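Local coordinates for protein TetR family transcriptional regulator (Chloroflexus aurantiacus, PDB 3NRG) that probably acts as a DNA-binding transcription factor of the TetR family, recognising regulatory DNA through a predicted helix-turn-helix motif, at residues 91-94 / 95-99; 98-101 / 102-105; 173-176 / 177-181. One frame throughout, in Å; residues are numbered along the deposited sequence.

Contact 1 (91-94 / 95-99); sequences LRWL and LDVGI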
loop_
_atom_site.group_PDB
_atom_site.type_symbol
_atom_site.label_atom_id
_atom_site.label_comp_id
_atom_site.label_asym_id
_atom_site.label_seq_id
_atom_site.Cartn_x
_atom_site.Cartn_y
_atom_site.Cartn_z
ATOM N N LEU A 91 6.651 -10.926 -11.731
ATOM C CA LEU A 91 5.740 -10.963 -10.586
ATOM C C LEU A 91 6.494 -11.024 -9.261
ATOM O O LEU A 91 6.069 -10.395 -8.291
ATOM C CB LEU A 91 4.746 -12.131 -10.702
ATOM C CG LEU A 91 3.583 -11.941 -11.697
ATOM C CD1 LEU A 91 2.823 -13.220 -11.880
ATOM C CD2 LEU A 91 2.636 -10.843 -11.242
ATOM N N ARG A 92 7.640 -11.736 -9.231
ATOM C CA ARG A 92 8.502 -11.810 -8.043
ATOM C C ARG A 92 9.087 -10.424 -7.739
ATOM O O ARG A 92 9.135 -10.024 -6.577
ATOM C CB ARG A 92 9.627 -12.854 -8.248
ATOM C CG ARG A 92 10.440 -13.159 -6.983
ATOM C CD ARG A 92 11.685 -12.287 -6.871
ATOM N NE ARG A 92 12.271 -12.339 -5.531
ATOM C CZ ARG A 92 13.265 -13.150 -5.182
ATOM N NH1 ARG A 92 13.793 -13.985 -6.070
ATOM N NH2 ARG A 92 13.740 -13.130 -3.944
ATOM N N TRP A 93 9.520 -9.694 -8.790
ATOM C CA TRP A 93 10.037 -8.337 -8.659
ATOM C C TRP A 93 8.932 -7.394 -8.145
ATOM O O TRP A 93 9.170 -6.624 -7.216
ATOM C CB TRP A 93 10.592 -7.841 -10.014
ATOM C CG TRP A 93 11.086 -6.418 -9.992
ATOM C CD1 TRP A 93 12.351 -5.993 -9.708
ATOM C CD2 TRP A 93 10.321 -5.238 -10.289
ATOM N NE1 TRP A 93 12.420 -4.621 -9.795
ATOM C CE2 TRP A 93 11.187 -4.131 -10.143
ATOM C CE3 TRP A 93 8.983 -5.009 -10.666
ATOM C CZ2 TRP A 93 10.756 -2.812 -10.341
ATOM C CZ3 TRP A 93 8.559 -3.704 -10.864
ATOM C CH2 TRP A 93 9.440 -2.623 -10.708
ATOM N N LEU A 94 7.720 -7.480 -8.737
ATOM C CA LEU A 94 6.578 -6.639 -8.364
ATOM C C LEU A 94 6.087 -6.939 -6.934
ATOM O O LEU A 94 5.670 -6.021 -6.217
ATOM C CB LEU A 94 5.436 -6.815 -9.378
ATOM C CG LEU A 94 4.268 -5.821 -9.278
ATOM C CD1 LEU A 94 4.718 -4.385 -9.653
ATOM C CD2 LEU A 94 3.103 -6.271 -10.154
ATOM N N LEU A 95 6.144 -8.216 -6.522
ATOM C CA LEU A 95 5.765 -8.634 -5.169
ATOM C C LEU A 95 6.769 -8.077 -4.153
ATOM O O LEU A 95 6.367 -7.558 -3.113
ATOM C CB LEU A 95 5.704 -10.177 -5.093
ATOM C CG LEU A 95 5.132 -10.803 -3.814
ATOM C CD1 LEU A 95 3.777 -10.204 -3.455
ATOM C CD2 LEU A 95 5.010 -12.305 -3.967
ATOM N N ASP A 96 8.073 -8.119 -4.504
ATOM C CA ASP A 96 9.162 -7.595 -3.682
ATOM C C ASP A 96 9.033 -6.070 -3.497
ATOM O O ASP A 96 9.174 -5.577 -2.378
ATOM C CB ASP A 96 10.513 -7.938 -4.322
ATOM C CG ASP A 96 11.548 -8.447 -3.346
ATOM O OD1 ASP A 96 11.949 -7.669 -2.441
ATOM O OD2 ASP A 96 12.018 -9.594 -3.526
ATOM N N VAL A 97 8.742 -5.334 -4.595
ATOM C CA VAL A 97 8.555 -3.877 -4.566
ATOM C C VAL A 97 7.387 -3.485 -3.634
ATOM O O VAL A 97 7.552 -2.625 -2.764
ATOM C CB VAL A 97 8.375 -3.297 -6.000
ATOM C CG1 VAL A 97 7.850 -1.864 -5.958
ATOM C CG2 VAL A 97 9.681 -3.368 -6.784
ATOM N N GLY A 98 6.237 -4.142 -3.814
ATOM C CA GLY A 98 5.046 -3.905 -3.004
ATOM C C GLY A 98 5.296 -4.086 -1.521
ATOM O O GLY A 98 4.848 -3.275 -0.708
ATOM N N ILE A 99 6.054 -5.134 -1.168
ATOM C CA ILE A 99 6.425 -5.443 0.213
ATOM C C ILE A 99 7.445 -4.405 0.760
ATOM O O ILE A 99 7.318 -3.967 1.909
ATOM C CB ILE A 99 6.930 -6.921 0.301
ATOM C CG1 ILE A 99 5.741 -7.917 0.094
ATOM C CG2 ILE A 99 7.649 -7.193 1.622
ATOM C CD1 ILE A 99 6.140 -9.360 -0.347
#
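R92 with D96 and W93 with V97 stand one turn apart on regular alpha-helical backbone, where the amides of L95, D96, V97 and G98 bond to the carbonyls of L91, R92, W93 and L94 in turn. The V97 N to W93 O bond, at 3.0 Å, is representative of the run.

R92 and D96 lie side by side and point the same way. The arginine starts with CG anti to its own amide nitrogen (chi1 -171°) and then bends at chi2 (-93°), which swings NE toward the carboxylate. OD2 of D96 meets the edge of the guanidinium, near its plane, with OD2 3.4 Å from NE: a salt bridge whose hydrogen bond is weak. The two planes are 28° apart. The same guanidinium reaches E204 on helix 196-214 through NH1, also a salt bridge.

The indole of W93 is a different case. V97 CG2 sits above the middle of its six-membered ring, 3.8 Å from the centroid, in a CH-pi contact; CE2 and CZ2 are the ring atoms nearest that methyl. W93 NE1 donates to P80 O. W93 and V97 both pack on L76 of helix 57-78.

The R92 charge thus probably has a partner on each of two helices, the D96 one weak, while the methyl on its face and the bond at NE1 are likely to set the tilt of the indole.

Contact 2 (98-101 / 102-105); sequences GIQF and QFHN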
loop_
_atom_site.group_PDB
_atom_site.type_symbol
_atom_site.label_atom_id
_atom_site.label_comp_id
_atom_site.label_asym_id
_atom_site.label_seq_id
_atom_site.Cartn_x
_atom_site.Cartn_y
_atom_site.Cartn_z
ATOM N N GLY A 98 6.237 -4.142 -3.814
ATOM C CA GLY A 98 5.046 -3.905 -3.004
ATOM C C GLY A 98 5.296 -4.086 -1.521
ATOM O O GLY A 98 4.848 -3.275 -0.708
ATOM N N ILE A 99 6.054 -5.134 -1.168
ATOM C CA ILE A 99 6.425 -5.443 0.213
ATOM C C ILE A 99 7.445 -4.405 0.760
ATOM O O ILE A 99 7.318 -3.967 1.909
ATOM C CB ILE A 99 6.930 -6.921 0.301
ATOM C CG1 ILE A 99 5.741 -7.917 0.094
ATOM C CG2 ILE A 99 7.649 -7.193 1.622
ATOM C CD1 ILE A 99 6.140 -9.360 -0.347
ATOM N N GLN A 100 8.415 -3.976 -0.084
ATOM C CA GLN A 100 9.420 -2.985 0.324
ATOM C C GLN A 100 8.790 -1.612 0.574
ATOM O O GLN A 100 9.174 -0.931 1.526
ATOM C CB GLN A 100 10.562 -2.883 -0.703
ATOM C CG GLN A 100 11.521 -4.083 -0.704
ATOM C CD GLN A 100 12.240 -4.264 0.614
ATOM O OE1 GLN A 100 11.871 -5.111 1.436
ATOM N NE2 GLN A 100 13.296 -3.484 0.833
ATOM N N PHE A 101 7.791 -1.224 -0.252
ATOM C CA PHE A 101 7.076 0.044 -0.078
ATOM C C PHE A 101 6.287 0.051 1.242
ATOM O O PHE A 101 6.213 1.084 1.912
ATOM C CB PHE A 101 6.136 0.328 -1.275
ATOM C CG PHE A 101 5.317 1.585 -1.091
ATOM C CD1 PHE A 101 5.908 2.841 -1.199
ATOM C CD2 PHE A 101 3.984 1.515 -0.703
ATOM C CE1 PHE A 101 5.178 4.001 -0.920
ATOM C CE2 PHE A 101 3.252 2.678 -0.445
ATOM C CZ PHE A 101 3.851 3.913 -0.562
ATOM N N GLN A 102 5.688 -1.100 1.598
ATOM C CA GLN A 102 4.936 -1.271 2.833
ATOM C C GLN A 102 5.859 -1.126 4.066
ATOM O O GLN A 102 5.501 -0.446 5.021
ATOM C CB GLN A 102 4.238 -2.643 2.840
ATOM C CG GLN A 102 3.254 -2.820 3.999
ATOM C CD GLN A 102 2.806 -4.248 4.185
ATOM O OE1 GLN A 102 2.617 -5.007 3.222
ATOM N NE2 GLN A 102 2.565 -4.622 5.437
ATOM N N PHE A 103 7.052 -1.751 4.022
ATOM C CA PHE A 103 8.017 -1.720 5.127
ATOM C C PHE A 103 8.647 -0.322 5.341
ATOM O O PHE A 103 8.994 0.017 6.481
ATOM C CB PHE A 103 9.111 -2.784 4.918
ATOM C CG PHE A 103 8.664 -4.238 4.993
ATOM C CD1 PHE A 103 7.350 -4.568 5.331
ATOM C CD2 PHE A 103 9.569 -5.274 4.780
ATOM C CE1 PHE A 103 6.946 -5.904 5.412
ATOM C CE2 PHE A 103 9.166 -6.610 4.880
ATOM C CZ PHE A 103 7.859 -6.916 5.199
ATOM N N HIS A 104 8.801 0.487 4.239
ATOM C CA HIS A 104 9.378 1.835 4.322
ATOM C C HIS A 104 8.306 2.896 4.606
ATOM O O HIS A 104 8.619 3.967 5.138
ATOM C CB HIS A 104 10.158 2.181 3.040
ATOM C CG HIS A 104 11.448 1.433 2.896
ATOM N ND1 HIS A 104 11.559 0.338 2.056
ATOM C CD2 HIS A 104 12.643 1.647 3.492
ATOM C CE1 HIS A 104 12.813 -0.071 2.163
ATOM N NE2 HIS A 104 13.504 0.687 3.012
ATOM N N ASN A 105 7.035 2.597 4.263
ATOM C CA ASN A 105 5.911 3.512 4.507
ATOM C C ASN A 105 4.751 2.744 5.160
ATOM O O ASN A 105 3.691 2.590 4.546
ATOM C CB ASN A 105 5.469 4.183 3.197
ATOM C CG ASN A 105 6.552 5.024 2.568
ATOM O OD1 ASN A 105 7.265 4.583 1.661
ATOM N ND2 ASN A 105 6.725 6.249 3.065
#
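F101 and N105 meet where helix 87-104 runs out, in the all-helical C-terminal domain of this TetR-type fold. N105 is the first residue to leave helical geometry, yet its N still bonds to F101 O at 2.9 Å. That turn carries N105 CB over one face of the F101 ring, 4.0 Å above the plane and displaced toward the rim. The amide follows, its plane 33° from the ring's, with N105 OD1 3.4 Å from F101 CE1. Q71 and K72 of helix 57-78 also pack on F101.

Q102 takes part mostly through its root: its N bonds to G98 O, and its CB lies 3.5 Å from I99 O. Beyond CB the chain runs extended to N173 and I176 on helix 157-179.

Q100 works at both ends. Its bend at chi2 (-62°) brings the amide back beside F103, with Q100 OE1 4.1 Å from F103 CD2. Its carbonyl receives H104 N at 3.1 Å and, in one conformer of the histidine, also H104 ND1. As the histidine is modelled in two conformers, this second bond is doubtful.

I99 CG2 makes a CH-pi contact with the F103 ring, 3.9 Å from its centroid, and M199 and I176 pack against the same phenylalanine. An alanine in place of this phenylalanine would remove the ring and is likely to leave a gap between I99, I176 and M199. The isoleucine methyl touches the far part of the ring: I99 CG2 lies 3.6 Å from both F103 CZ and F103 CE2.

Contact 3 (173-176 / 177-181); sequences NHLI and ERFAV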
loop_
_atom_site.group_PDB
_atom_site.type_symbol
_atom_site.label_atom_id
_atom_site.label_comp_id
_atom_site.label_asym_id
_atom_site.label_seq_id
_atom_site.Cartn_x
_atom_site.Cartn_y
_atom_site.Cartn_z
ATOM N N ASN A 173 1.649 -8.332 5.260
ATOM C CA ASN A 173 1.101 -8.450 6.612
ATOM C C ASN A 173 1.438 -9.797 7.231
ATOM O O ASN A 173 1.746 -9.867 8.425
ATOM C CB ASN A 173 -0.418 -8.230 6.603
ATOM C CG ASN A 173 -0.838 -6.849 6.149
ATOM O OD1 ASN A 173 -0.200 -5.831 6.468
ATOM N ND2 ASN A 173 -1.954 -6.779 5.433
ATOM N N HIS A 174 1.410 -10.870 6.416
ATOM C CA HIS A 174 1.729 -12.214 6.888
ATOM C C HIS A 174 3.209 -12.359 7.244
ATOM O O HIS A 174 3.535 -12.989 8.253
ATOM C CB HIS A 174 1.307 -13.272 5.864
ATOM C CG HIS A 174 1.473 -14.669 6.367
ATOM N ND1 HIS A 174 0.719 -15.148 7.429
ATOM C CD2 HIS A 174 2.326 -15.636 5.966
ATOM C CE1 HIS A 174 1.126 -16.389 7.626
ATOM N NE2 HIS A 174 2.083 -16.732 6.762
ATOM N N LEU A 175 4.103 -11.772 6.420
ATOM C CA LEU A 175 5.551 -11.790 6.663
ATOM C C LEU A 175 5.872 -11.163 8.015
ATOM O O LEU A 175 6.602 -11.762 8.808
ATOM C CB LEU A 175 6.307 -11.043 5.540
ATOM C CG LEU A 175 6.197 -11.638 4.138
ATOM C CD1 LEU A 175 6.833 -10.741 3.132
ATOM C CD2 LEU A 175 6.806 -13.024 4.077
ATOM N N ILE A 176 5.273 -9.979 8.300
ATOM C CA ILE A 176 5.430 -9.263 9.573
ATOM C C ILE A 176 4.930 -10.132 10.728
ATOM O O ILE A 176 5.652 -10.338 11.702
ATOM C CB ILE A 176 4.693 -7.885 9.526
ATOM C CG1 ILE A 176 5.366 -6.931 8.519
ATOM C CG2 ILE A 176 4.623 -7.250 10.916
ATOM C CD1 ILE A 176 4.502 -5.721 8.114
ATOM N N GLU A 177 3.711 -10.681 10.589
ATOM C CA GLU A 177 3.081 -11.538 11.593
ATOM C C GLU A 177 3.959 -12.759 11.919
ATOM O O GLU A 177 4.088 -13.135 13.089
ATOM C CB GLU A 177 1.694 -11.985 11.092
ATOM C CG GLU A 177 0.856 -12.718 12.125
ATOM C CD GLU A 177 -0.485 -13.183 11.602
ATOM O OE1 GLU A 177 -0.511 -14.124 10.775
ATOM O OE2 GLU A 177 -1.514 -12.611 12.024
ATOM N N ARG A 178 4.590 -13.345 10.890
ATOM C CA ARG A 178 5.408 -14.540 11.034
ATOM C C ARG A 178 6.817 -14.257 11.582
ATOM O O ARG A 178 7.292 -15.003 12.442
ATOM C CB ARG A 178 5.489 -15.296 9.693
ATOM C CG ARG A 178 6.155 -16.652 9.797
ATOM C CD ARG A 178 6.262 -17.331 8.457
ATOM N NE ARG A 178 7.012 -18.587 8.550
ATOM C CZ ARG A 178 7.268 -19.379 7.513
ATOM N NH1 ARG A 178 6.831 -19.058 6.298
ATOM N NH2 ARG A 178 7.959 -20.498 7.681
ATOM N N PHE A 179 7.504 -13.217 11.053
ATOM C CA PHE A 179 8.906 -12.971 11.395
ATOM C C PHE A 179 9.186 -11.832 12.383
ATOM O O PHE A 179 10.188 -11.896 13.103
ATOM C CB PHE A 179 9.755 -12.822 10.127
ATOM C CG PHE A 179 9.680 -14.007 9.191
ATOM C CD1 PHE A 179 10.360 -15.186 9.478
ATOM C CD2 PHE A 179 8.954 -13.934 8.007
ATOM C CE1 PHE A 179 10.292 -16.281 8.611
ATOM C CE2 PHE A 179 8.893 -15.030 7.134
ATOM C CZ PHE A 179 9.565 -16.192 7.440
ATOM N N ALA A 180 8.348 -10.772 12.396
ATOM C CA ALA A 180 8.590 -9.619 13.273
ATOM C C ALA A 180 8.070 -9.849 14.691
ATOM O O ALA A 180 6.874 -10.083 14.881
ATOM C CB ALA A 180 7.981 -8.355 12.675
ATOM N N VAL A 181 8.981 -9.795 15.696
ATOM C CA VAL A 181 8.622 -9.988 17.115
ATOM C C VAL A 181 7.803 -8.801 17.654
ATOM O O VAL A 181 6.632 -8.969 18.014
ATOM C CB VAL A 181 9.865 -10.294 17.995
#
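I176 and A180, L175 and F179, and H174 and E177 are the side-chain pairs that meet in the last turns of helix 157-179, and four kinds of interaction run through these turns.

Backbone hydrogen bonds come first. E177, R178, F179 and A180 donate to N173, H174, L175 and I176 respectively. F179 N lies nearly in line with the L175 C=O bond, 2.8 Å from its O. A180 has already left helical geometry, but its N still donates to I176 O at 2.8 Å, closing the last turn.

Apolar contacts follow the same i to i+4 spacing. I176 CG2 lies anti to its backbone N (CG1 has chi1 -67°), on the side of the following turn, where it meets A180 CB at 3.9 Å. P183 and L186 of helix 183-189 pack on I176 and A180. L175 CD2 approaches F179 CE2 more loosely, at 4.2 Å, and the phenylalanine also rests on A198 and M199 of helix 196-214.

A contact between chain neighbours within 177-181 forms a third group. R178 CG sits over the centre of the F179 ring, 4.0 Å above the plane, and F179 CZ in turn lies over one face of the guanidinium, offset toward its rim.

Polar side chains are the slackest group. H174 ND1 stands 3.7 Å from E177 OE1, with the imidazole and carboxylate planes 77° apart. R178 NH1 is further from the imidazole, 5.3 Å from H174 NE2.

The leucine, isoleucine, alanine and phenylalanine therefore turn apolar surface to adjacent helices. R178, though exposed, lays its aliphatic chain over F179 and touches V202, whereas H174 and E177 are solvent-exposed, and their loose spacing suggests that electrostatics contributes little to holding this helix end together.

Overall arrangement
From the N terminus, the chain passes the predicted DNA-binding motif and helix 57-78 before entering helix 87-104, where contact 1 comes first and contact 2 takes over at the shared residues G98 and I99, their centres about 10 Å apart. Contact 3 follows much later, at the end of helix 157-179. Each contact joins adjoining segments, so none closes a long loop; contacts 1 and 2 overlap by two residues, and contact 3 stands apart from both in sequence. The two helices meet side by side: I99 CD1 packs on L175 CD1, and residues 102-103 lie against 173-176. Helix 196-214 touches residues of all three contacts, tying these parts of the C-terminal domain together.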